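Local coordinates for BugD (Bordetella pertussis Tohama I, PDB 2F5X), which probably serves as a periplasmic solute receptor of the tripartite tricarboxylate transporter family, binding aspartic acid between its lobes, at residues A[84-87]-A[88-92]. Residues are numbered along the deposited sequence; the frame is centred on the assembly and turned at random.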
loop_
_atom_site.group_PDB
_atom_site.type_symbol
_atom_site.label_atom_id
_atom_site.label_comp_id
_atom_site.label_asym_id
_atom_site.label_seq_id
_atom_site.Cartn_x
_atom_site.Cartn_y
_atom_site.Cartn_z
ATOM N N PHE A 84 -1.697 -5.550 5.322
ATOM C CA PHE A 84 -2.295 -6.019 6.574
ATOM C C PHE A 84 -2.921 -7.393 6.375
ATOM O O PHE A 84 -2.856 -8.236 7.266
ATOM C CB PHE A 84 -3.383 -5.021 7.003
ATOM C CG PHE A 84 -4.033 -5.325 8.319
ATOM C CD1 PHE A 84 -3.613 -4.674 9.481
ATOM C CD2 PHE A 84 -5.114 -6.205 8.396
ATOM C CE1 PHE A 84 -4.252 -4.924 10.708
ATOM C CE2 PHE A 84 -5.749 -6.471 9.614
ATOM C CZ PHE A 84 -5.321 -5.832 10.768
ATOM N N SER A 85 -3.518 -7.603 5.199
ATOM C CA SER A 85 -4.217 -8.843 4.871
ATOM C C SER A 85 -3.348 -9.911 4.200
ATOM O O SER A 85 -3.732 -11.089 4.188
ATOM C CB SER A 85 -5.485 -8.562 4.037
ATOM O OG SER A 85 -5.180 -8.197 2.700
ATOM N N THR A 86 -2.197 -9.529 3.639
ATOM C CA THR A 86 -1.309 -10.536 3.042
ATOM C C THR A 86 -0.367 -11.152 4.070
ATOM O O THR A 86 -0.085 -12.346 4.010
ATOM C CB THR A 86 -0.466 -9.972 1.866
ATOM O OG1 THR A 86 0.361 -8.892 2.337
ATOM C CG2 THR A 86 -1.363 -9.367 0.777
ATOM N N ALA A 87 0.125 -10.331 4.998
ATOM C CA ALA A 87 1.127 -10.787 5.969
ATOM C C ALA A 87 0.750 -12.061 6.741
ATOM O O ALA A 87 1.617 -12.906 6.961
ATOM C CB ALA A 87 1.530 -9.646 6.932
ATOM N N PRO A 88 -0.512 -12.223 7.155
ATOM C CA PRO A 88 -0.910 -13.453 7.854
ATOM C C PRO A 88 -0.729 -14.736 7.040
ATOM O O PRO A 88 -0.684 -15.811 7.647
ATOM C CB PRO A 88 -2.391 -13.209 8.174
ATOM C CG PRO A 88 -2.502 -11.708 8.233
ATOM C CD PRO A 88 -1.630 -11.256 7.084
ATOM N N SER A 89 -0.611 -14.635 5.716
ATOM C CA SER A 89 -0.342 -15.803 4.871
ATOM C C SER A 89 1.134 -15.931 4.516
ATOM O O SER A 89 1.530 -16.867 3.822
ATOM C CB SER A 89 -1.170 -15.744 3.582
ATOM O OG SER A 89 -2.549 -15.749 3.893
ATOM N N LEU A 90 1.948 -14.987 4.988
ATOM C CA LEU A 90 3.349 -14.908 4.570
ATOM C C LEU A 90 4.308 -15.139 5.720
ATOM O O LEU A 90 5.478 -15.464 5.511
ATOM C CB LEU A 90 3.625 -13.537 3.942
ATOM C CG LEU A 90 2.896 -13.285 2.614
ATOM C CD1 LEU A 90 2.947 -11.792 2.235
ATOM C CD2 LEU A 90 3.476 -14.175 1.503
ATOM N N TYR A 91 3.812 -14.941 6.934
ATOM C CA TYR A 91 4.597 -15.142 8.146
ATOM C C TYR A 91 3.889 -16.123 9.055
ATOM O O TYR A 91 2.678 -16.027 9.260
ATOM C CB TYR A 91 4.756 -13.826 8.912
ATOM C CG TYR A 91 5.578 -12.784 8.206
ATOM C CD1 TYR A 91 6.966 -12.774 8.324
ATOM C CD2 TYR A 91 4.972 -11.804 7.421
ATOM C CE1 TYR A 91 7.734 -11.814 7.686
ATOM C CE2 TYR A 91 5.729 -10.836 6.770
ATOM C CZ TYR A 91 7.111 -10.854 6.907
ATOM O OH TYR A 91 7.880 -9.912 6.290
ATOM N N LYS A 92 4.657 -17.052 9.613
ATOM C CA LYS A 92 4.143 -17.960 10.627
ATOM C C LYS A 92 3.590 -17.172 11.808
ATOM O O LYS A 92 2.540 -17.519 12.349
ATOM C CB LYS A 92 5.233 -18.932 11.083
ATOM C CG LYS A 92 5.668 -19.875 9.975
ATOM C CD LYS A 92 6.413 -21.076 10.509
ATOM C CE LYS A 92 6.638 -22.101 9.414
ATOM N NZ LYS A 92 7.811 -22.965 9.727
HETATM O O HOH W 1 -3.638 -13.488 3.111
#
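The carbonyl oxygen of A87 gathers two amides from the turn that follows helix 83-86. N of Y91 reaches A87 O at 3.0 Å, an i+4 bond nearly in line with the C=O bond, whereas N of L90 donates to A87 O at 2.9 Å from well above the carbonyl plane. This second bond and that from S89 N to T86 O (2.9 Å) are the i+3 bonds of a tight turn. P88 suits its start because the ring already fixes phi near the helical value; lacking an N-H, it cannot continue the helical ladder, and P88 CD instead lies 3.3 Å from F84 O, which accepts a bond from the hydroxyl of Y96. A87 is small enough that A87 CB packs on P88 CD (3.5 Å). L90, with CG anti to its own carbonyl carbon (chi1 -67°), lays CG against T86 O and runs CD1 alongside T86 CB, the two side chains pointing the same way. The side chain of T86 lies about 8 Å from the bound aspartic acid. A water joins S85 O to S89 OG, while Y91 OH bonds to I147 O. Proline and the shared A87 carbonyl thus let the helix end without stranding its last oxygens.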